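Local structure of B- and T-lymphocyte attenuator (Mus musculus, 1XAU) at residues 14-19 against 45-50. The protein is an inhibitory receptor of lymphocytes that dampens antigen receptor signalling through SHP-1 and SHP-2 and interacts with the herpesvirus entry mediator, TNFRSF14. Sequence-based numbering, arbitrary orientation.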
# COMPACT_ATOMS: atom_id res chain seq x y z
N VAL A 14 -4.79 -7.54 14.60
CA VAL A 14 -4.86 -6.97 13.22
C VAL A 14 -3.44 -6.57 12.85
O VAL A 14 -2.77 -5.88 13.63
CB VAL A 14 -5.78 -5.72 13.16
CG1 VAL A 14 -5.62 -4.98 11.83
CG2 VAL A 14 -7.29 -6.16 13.33
N GLN A 15 -2.97 -7.01 11.69
CA GLN A 15 -1.61 -6.66 11.31
C GLN A 15 -1.56 -6.27 9.84
O GLN A 15 -2.30 -6.83 9.05
CB GLN A 15 -0.70 -7.87 11.41
CG GLN A 15 -0.69 -8.56 12.69
CD GLN A 15 0.43 -9.60 12.74
OE1 GLN A 15 0.42 -10.62 12.01
NE2 GLN A 15 1.43 -9.32 13.59
N LEU A 16 -0.62 -5.39 9.49
CA LEU A 16 -0.41 -5.00 8.07
C LEU A 16 0.98 -5.59 7.80
O LEU A 16 1.98 -5.25 8.47
CB LEU A 16 -0.42 -3.46 7.97
CG LEU A 16 -1.70 -2.83 8.43
CD1 LEU A 16 -1.62 -1.30 8.20
CD2 LEU A 16 -2.91 -3.39 7.66
N ASN A 17 1.02 -6.52 6.85
CA ASN A 17 2.18 -7.33 6.63
C ASN A 17 3.05 -7.18 5.37
O ASN A 17 3.45 -8.15 4.77
CB ASN A 17 1.77 -8.80 6.82
CG ASN A 17 1.44 -9.13 8.31
OD1 ASN A 17 1.92 -8.46 9.21
ND2 ASN A 17 0.66 -10.19 8.55
N ILE A 18 3.34 -5.94 4.99
CA ILE A 18 4.28 -5.73 3.89
C ILE A 18 5.61 -6.22 4.52
O ILE A 18 5.86 -5.92 5.69
CB ILE A 18 4.36 -4.23 3.61
CG1 ILE A 18 3.08 -3.80 2.90
CG2 ILE A 18 5.65 -3.85 2.79
CD1 ILE A 18 3.02 -2.28 2.62
N LYS A 19 6.44 -6.94 3.78
CA LYS A 19 7.74 -7.38 4.33
C LYS A 19 8.69 -6.23 4.54
O LYS A 19 8.71 -5.30 3.73
CB LYS A 19 8.40 -8.38 3.39
CG LYS A 19 7.96 -9.81 3.67
CD LYS A 19 8.71 -10.81 2.75
CE LYS A 19 9.79 -11.57 3.53
NZ LYS A 19 9.20 -12.28 4.78
N PRO A 45 -10.50 -4.09 8.36
CA PRO A 45 -10.24 -2.68 8.70
C PRO A 45 -10.29 -1.74 7.46
O PRO A 45 -10.21 -2.23 6.38
CB PRO A 45 -8.82 -2.71 9.30
CG PRO A 45 -8.24 -3.92 8.73
CD PRO A 45 -9.36 -4.95 8.69
N ASN A 46 -10.46 -0.42 7.64
CA ASN A 46 -10.47 0.53 6.51
C ASN A 46 -8.97 0.85 6.47
O ASN A 46 -8.44 1.49 7.36
CB ASN A 46 -11.23 1.82 6.85
CG ASN A 46 -11.24 2.83 5.69
OD1 ASN A 46 -10.70 2.59 4.58
ND2 ASN A 46 -11.90 3.97 5.92
N VAL A 47 -8.31 0.43 5.42
CA VAL A 47 -6.89 0.65 5.33
C VAL A 47 -6.60 1.74 4.31
O VAL A 47 -7.33 1.80 3.31
CB VAL A 47 -6.23 -0.60 4.81
CG1 VAL A 47 -4.67 -0.40 4.69
CG2 VAL A 47 -6.53 -1.77 5.82
N THR A 48 -5.59 2.55 4.55
CA THR A 48 -5.28 3.60 3.58
C THR A 48 -3.81 3.57 3.19
O THR A 48 -3.01 3.04 3.91
CB THR A 48 -5.67 4.99 4.11
OG1 THR A 48 -4.93 5.30 5.25
CG2 THR A 48 -7.13 4.99 4.61
N TRP A 49 -3.46 4.15 2.05
CA TRP A 49 -2.05 4.12 1.64
C TRP A 49 -1.47 5.48 1.98
O TRP A 49 -2.18 6.52 1.91
CB TRP A 49 -1.95 3.92 0.12
CG TRP A 49 -2.18 2.47 -0.25
CD1 TRP A 49 -3.37 1.86 -0.64
CD2 TRP A 49 -1.21 1.45 -0.20
NE1 TRP A 49 -3.16 0.51 -0.86
CE2 TRP A 49 -1.84 0.23 -0.60
CE3 TRP A 49 0.16 1.44 0.14
CZ2 TRP A 49 -1.13 -0.97 -0.68
CZ3 TRP A 49 0.86 0.26 0.07
CH2 TRP A 49 0.20 -0.97 -0.37
N CYS A 50 -0.17 5.47 2.25
CA CYS A 50 0.56 6.68 2.57
C CYS A 50 1.82 6.69 1.70
O CYS A 50 2.31 5.63 1.31
CB CYS A 50 1.08 6.70 4.01
SG CYS A 50 -0.20 6.53 5.27
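Val-14, Leu-16 and Ile-18 face Pro-45, Val-47 and Trp-49 between the sheets of an immunoglobulin V-type beta sandwich; five of the six are buried, and Val-14 at the end is partly exposed. The two segments run in roughly the same direction, 27° apart. All but Trp-49 turn their CB inward, and the first two pairs are in register. Contact is through side chains alone, as expected of strands from opposing sheets. Val-14 and Pro-45 lie alongside each other, pointing in opposite directions, the valine CG1 4.2 Å from the proline CG; apolar groups suit this place because both also pack on Tyr-40. In the middle, Leu-16 CD2 and Val-47 CG2 make a loose contact of methyl ends at 4.4 Å, and Ile-105 and Ser-107 complete the leucine's surroundings. Ile-18 and Trp-49 meet only through their side-chain ends. Ile-18 has CG1 anti to its carbonyl carbon (chi1 -74°), and the extended chain beyond carries CD1 obliquely to the indole. Trp-49 does not aim its CB at Ile-18, but its long ring brings CZ3 within 4.2 Å of that CD1.

By contrast, Lys-19, Asn-46 and Thr-48 are exposed, their polar ends suiting the solvent side. Trp-49 also meets Phe-79, the ring planes about 15° apart, and touches Cys-36, whose disulfide partner Cys-96 touches Ile-18. Strand 15-16 edges one sheet beside strand 32-39, while strand 47-52 lies in the other, between strands 92-100 and 57-59.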